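Local coordinates for designed helical repeat protein (PDB 5CWG), which has no known biological activity but realises a computationally designed repeat architecture, a stack of paired helices made from scratch, at residues L106-R111 against A159-R164; A142-R147 against E187-A192. All coordinates share one frame; numbering follows the deposited sequence. Where two conformers were deposited one is given.

The two contacts join four helices that follow one another in the chain, and their segments alternate along it: 106-111 of helix 103-123, 142-147 of helix 127-148, 159-164 of helix 153-173 and 187-192 of helix 177-195. Each contact therefore pairs a helix with the next but one, contact 1 in one layer of the stack and contact 2 in the other. Their centres lie about 14 Å apart, and the two layers are joined where A159 CB rests 3.5 Å from F188 CD1. Contact 1 sits about 10 Å from the centre of the chain and contact 2 about 20 Å, near the C-terminal end.

Contact 1. Residues L106-R111 against A159-R164; sequences LELAIR and AIEEIR
L108 turns its CB onto I160, whose CG2 methyl settles 3.8 Å from L108 CB and equally close to the carbonyl oxygen of L108. The branched I160 suits this spot because CG2, anti to its backbone N, reaches the neighbouring helix; I160 also touches V105 of helix 103-123 and F138 of helix 127-148. Further out, L108 CD2 meets the carboxylate of E161, 3.5 Å from OE2, the two side chains crossing at nearly a right angle. The I160 methyl also lies against the backbone N of A109, whose CB points away from 159-164 and packs on F138. The two segments run parallel, their axes 9.7 Å apart at an angle of 18°, the packing of next-but-one helices within one layer of an alpha-alpha repeat. R111 lies at the partly exposed edge of the interface. Its CG, anti to the backbone N (chi1 -162°), and extended chi2 carry CD over one face of the R164 guanidinium, offset toward its edge, 3.4 Å from R164 NH2. The bend at chi3 then directs the R111 guanidinium, its plane 70° from that of R164. In the E107 conformer given, R111 grips the carboxylate side-on, NE to OE2 (3.0 Å) and NH2 to OE1 (2.7 Å), a salt bridge. R111 NH1 is modelled doubtfully close to R164 NH1. Carboxylates probably temper the repulsion, E107 for R111, E161 and E115 for R164. A water bridges R111 NH1 and E161 OE2. An alanine here would probably leave E107 without its charged mate, uncover the R164 face and break the water bridge to E161.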
# COMPACT_ATOMS: atom_id res chain seq x y z
N LEU A 106 6.82 -5.62 -5.78
CA LEU A 106 6.47 -4.39 -5.07
C LEU A 106 5.25 -3.71 -5.69
O LEU A 106 4.38 -3.21 -4.97
CB LEU A 106 7.67 -3.43 -5.03
CG LEU A 106 8.83 -3.93 -4.19
CD1 LEU A 106 10.08 -3.15 -4.47
CD2 LEU A 106 8.50 -3.88 -2.72
N GLU A 107 5.17 -3.70 -7.01
CA GLU A 107 4.00 -3.11 -7.67
C GLU A 107 2.71 -3.84 -7.28
O GLU A 107 1.67 -3.21 -7.05
CB GLU A 107 4.17 -3.16 -9.18
CG GLU A 107 3.07 -2.39 -9.95
CD GLU A 107 1.76 -3.15 -10.09
OE1 GLU A 107 1.77 -4.39 -10.20
OE2 GLU A 107 0.70 -2.49 -10.13
N LEU A 108 2.76 -5.16 -7.23
CA LEU A 108 1.60 -5.94 -6.81
C LEU A 108 1.22 -5.69 -5.36
O LEU A 108 0.03 -5.59 -5.04
CB LEU A 108 1.82 -7.43 -7.04
CG LEU A 108 1.61 -7.89 -8.46
CD1 LEU A 108 2.19 -9.25 -8.68
CD2 LEU A 108 0.11 -7.91 -8.79
N ALA A 109 2.20 -5.56 -4.48
CA ALA A 109 1.93 -5.29 -3.07
C ALA A 109 1.23 -3.94 -2.92
O ALA A 109 0.27 -3.81 -2.16
CB ALA A 109 3.21 -5.30 -2.25
N ILE A 110 1.71 -2.93 -3.63
CA ILE A 110 1.11 -1.61 -3.57
C ILE A 110 -0.30 -1.61 -4.15
O ILE A 110 -1.20 -1.00 -3.61
CB ILE A 110 2.03 -0.54 -4.22
CG1 ILE A 110 3.34 -0.46 -3.43
CG2 ILE A 110 1.34 0.80 -4.29
CD1 ILE A 110 4.48 0.21 -4.22
N ARG A 111 -0.48 -2.31 -5.26
CA ARG A 111 -1.80 -2.44 -5.86
C ARG A 111 -2.78 -3.10 -4.88
O ARG A 111 -3.94 -2.69 -4.78
CB ARG A 111 -1.72 -3.25 -7.15
CG ARG A 111 -2.93 -3.05 -8.03
CD ARG A 111 -3.00 -3.95 -9.24
NE ARG A 111 -1.76 -4.18 -9.94
CZ ARG A 111 -1.62 -5.12 -10.86
NH1 ARG A 111 -2.65 -5.89 -11.20
NH2 ARG A 111 -0.46 -5.30 -11.46
N ALA A 159 1.75 -15.42 -5.38
CA ALA A 159 1.20 -15.40 -4.03
C ALA A 159 0.36 -14.15 -3.81
O ALA A 159 -0.76 -14.23 -3.23
CB ALA A 159 2.30 -15.47 -2.99
N ILE A 160 0.85 -13.00 -4.26
CA ILE A 160 0.12 -11.76 -4.11
C ILE A 160 -1.10 -11.74 -5.02
O ILE A 160 -2.18 -11.30 -4.63
CB ILE A 160 1.01 -10.51 -4.29
CG1 ILE A 160 2.16 -10.54 -3.29
CG2 ILE A 160 0.20 -9.24 -4.13
CD1 ILE A 160 3.25 -9.58 -3.66
N GLU A 161 -0.97 -12.28 -6.23
CA GLU A 161 -2.13 -12.38 -7.13
C GLU A 161 -3.23 -13.23 -6.51
O GLU A 161 -4.41 -12.94 -6.71
CB GLU A 161 -1.72 -12.95 -8.51
CG GLU A 161 -0.91 -12.00 -9.37
CD GLU A 161 -1.70 -10.86 -9.99
OE1 GLU A 161 -2.78 -10.49 -9.48
OE2 GLU A 161 -1.20 -10.32 -10.99
N GLU A 162 -2.86 -14.28 -5.79
CA GLU A 162 -3.87 -15.10 -5.15
C GLU A 162 -4.60 -14.30 -4.07
O GLU A 162 -5.82 -14.41 -3.92
CB GLU A 162 -3.26 -16.41 -4.64
CG GLU A 162 -4.16 -17.22 -3.75
CD GLU A 162 -5.36 -17.83 -4.45
OE1 GLU A 162 -5.41 -17.86 -5.71
OE2 GLU A 162 -6.25 -18.31 -3.71
N ILE A 163 -3.87 -13.49 -3.31
CA ILE A 163 -4.52 -12.61 -2.34
C ILE A 163 -5.50 -11.67 -3.07
O ILE A 163 -6.64 -11.51 -2.64
CB ILE A 163 -3.50 -11.81 -1.52
CG1 ILE A 163 -2.59 -12.75 -0.76
CG2 ILE A 163 -4.22 -10.87 -0.58
CD1 ILE A 163 -1.37 -12.04 -0.15
N ARG A 164 -5.05 -11.05 -4.16
CA ARG A 164 -5.91 -10.17 -4.92
C ARG A 164 -7.16 -10.90 -5.43
O ARG A 164 -8.25 -10.36 -5.38
CB ARG A 164 -5.13 -9.58 -6.10
CG ARG A 164 -4.09 -8.57 -5.71
CD ARG A 164 -3.39 -7.98 -6.91
NE ARG A 164 -4.32 -7.13 -7.67
CZ ARG A 164 -4.51 -7.15 -8.98
NH1 ARG A 164 -3.80 -7.97 -9.75
NH2 ARG A 164 -5.39 -6.31 -9.52
O HOH W 1 -2.64 -8.89 -12.53

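Contact 2. Residues A142-R147 against E187-A192; sequences AEAAKR and EFRKKA
A144 and R189 bring their CA atoms within 5.4 Å of each other, where two nearly parallel helical segments pass with their axes 9.0 Å apart and only 4° between their directions. So short a distance between backbones suits alanine, a residue whose side chain is one methyl, and A144 directs that methyl toward the other helix. The methyl settles among three residues of segment 187-192. F188, just before R189, brings CE2 to 4.2 Å from A144 CB; A192, one turn on, adds its own small CB at 4.1 Å, an alanine-to-alanine touch that also covers the carbonyl oxygen of A144. Between them R189 contributes only aliphatic carbon. Its CG, anti to the backbone N (chi1 -177°), lies 3.9 Å from A144 CB, and the bend farther along the chain carries the guanidinium off to a salt bridge with E193. Arginine thus serves two roles, a greasy stem against the neighbouring helix and a charged tip at the margin.

F188 likewise has its ring carbon CG anti to its backbone N, which sends the ring across toward segment 142-147. There the ring presents its edge to the backbone N of A145, 4.2 Å from CE2, while A145 CB comes slightly less near. I150, in the loop after helix 127-148, touches A145, F188 and A192 and so covers this end of the interface, and V141 meets the ring as well. Parallel helices, two positions apart in the chain and meshed through alanines, are neighbours within one layer of the two-layered alpha-alpha stack of a helical repeat protein.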
# COMPACT_ATOMS: atom_id res chain seq x y z
N ALA A 142 5.91 -12.36 2.43
CA ALA A 142 7.32 -12.01 2.25
C ALA A 142 8.18 -12.75 3.26
O ALA A 142 9.22 -13.31 2.90
CB ALA A 142 7.50 -10.52 2.39
N GLU A 143 7.79 -12.71 4.53
CA GLU A 143 8.57 -13.36 5.56
C GLU A 143 8.58 -14.86 5.37
O GLU A 143 9.62 -15.51 5.57
CB GLU A 143 8.08 -12.94 6.95
CG GLU A 143 8.44 -11.46 7.17
CD GLU A 143 8.17 -10.93 8.55
OE1 GLU A 143 7.73 -11.71 9.42
OE2 GLU A 143 8.38 -9.70 8.75
N ALA A 144 7.46 -15.43 4.94
CA ALA A 144 7.40 -16.86 4.69
C ALA A 144 8.32 -17.25 3.53
O ALA A 144 8.98 -18.29 3.57
CB ALA A 144 5.97 -17.31 4.41
N ALA A 145 8.33 -16.43 2.48
CA ALA A 145 9.18 -16.71 1.32
C ALA A 145 10.66 -16.67 1.76
O ALA A 145 11.43 -17.56 1.38
CB ALA A 145 8.92 -15.70 0.23
N LYS A 146 11.07 -15.66 2.52
CA LYS A 146 12.46 -15.62 2.99
C LYS A 146 12.79 -16.84 3.83
O LYS A 146 13.84 -17.46 3.64
CB LYS A 146 12.75 -14.32 3.74
CG LYS A 146 14.14 -14.26 4.43
CD LYS A 146 15.34 -14.37 3.47
CE LYS A 146 16.69 -14.48 4.17
NZ LYS A 146 16.93 -15.79 4.92
N ARG A 147 11.92 -17.18 4.77
CA ARG A 147 12.19 -18.29 5.65
C ARG A 147 12.37 -19.57 4.86
O ARG A 147 13.19 -20.40 5.22
CB ARG A 147 11.08 -18.46 6.71
CG ARG A 147 11.15 -17.48 7.84
CD ARG A 147 9.92 -17.54 8.74
NE ARG A 147 9.48 -18.90 9.06
CZ ARG A 147 10.05 -19.69 9.97
NH1 ARG A 147 11.09 -19.27 10.65
NH2 ARG A 147 9.57 -20.90 10.19
N GLU A 187 -2.59 -19.22 3.95
CA GLU A 187 -2.49 -20.38 3.08
C GLU A 187 -1.13 -20.43 2.40
O GLU A 187 -0.55 -21.50 2.33
CB GLU A 187 -3.62 -20.36 2.05
CG GLU A 187 -4.92 -20.93 2.56
CD GLU A 187 -4.87 -22.44 2.62
OE1 GLU A 187 -4.82 -23.08 1.55
OE2 GLU A 187 -4.86 -22.99 3.72
N PHE A 188 -0.63 -19.30 1.91
CA PHE A 188 0.69 -19.30 1.31
C PHE A 188 1.76 -19.68 2.33
O PHE A 188 2.67 -20.46 2.04
CB PHE A 188 1.03 -17.94 0.69
CG PHE A 188 2.43 -17.90 0.15
CD1 PHE A 188 2.71 -18.40 -1.11
CD2 PHE A 188 3.47 -17.39 0.90
CE1 PHE A 188 4.00 -18.37 -1.61
CE2 PHE A 188 4.76 -17.37 0.40
CZ PHE A 188 5.02 -17.87 -0.84
N ARG A 189 1.67 -19.10 3.51
CA ARG A 189 2.64 -19.39 4.54
C ARG A 189 2.70 -20.88 4.84
O ARG A 189 3.80 -21.44 4.94
CB ARG A 189 2.35 -18.61 5.82
CG ARG A 189 3.39 -18.83 6.89
CD ARG A 189 2.83 -18.43 8.22
NE ARG A 189 1.81 -19.38 8.66
CZ ARG A 189 2.01 -20.39 9.50
NH1 ARG A 189 3.21 -20.60 10.03
NH2 ARG A 189 1.00 -21.19 9.82
N LYS A 190 1.55 -21.52 4.98
CA LYS A 190 1.51 -22.95 5.22
C LYS A 190 2.22 -23.72 4.12
O LYS A 190 2.98 -24.66 4.42
CB LYS A 190 0.08 -23.44 5.37
CG LYS A 190 -0.57 -23.02 6.66
CD LYS A 190 -2.04 -23.37 6.64
CE LYS A 190 -2.77 -22.85 7.86
NZ LYS A 190 -4.23 -23.12 7.75
N LYS A 191 2.00 -23.34 2.87
CA LYS A 191 2.64 -24.03 1.75
C LYS A 191 4.16 -23.77 1.69
O LYS A 191 4.95 -24.67 1.38
CB LYS A 191 1.93 -23.67 0.45
CG LYS A 191 0.59 -24.40 0.35
CD LYS A 191 -0.10 -24.25 -1.00
CE LYS A 191 -1.24 -25.27 -1.13
NZ LYS A 191 -2.14 -24.95 -2.26
N ALA A 192 4.56 -22.55 1.99
CA ALA A 192 5.98 -22.22 2.01
C ALA A 192 6.71 -23.03 3.09
O ALA A 192 7.81 -23.54 2.86
CB ALA A 192 6.17 -20.74 2.26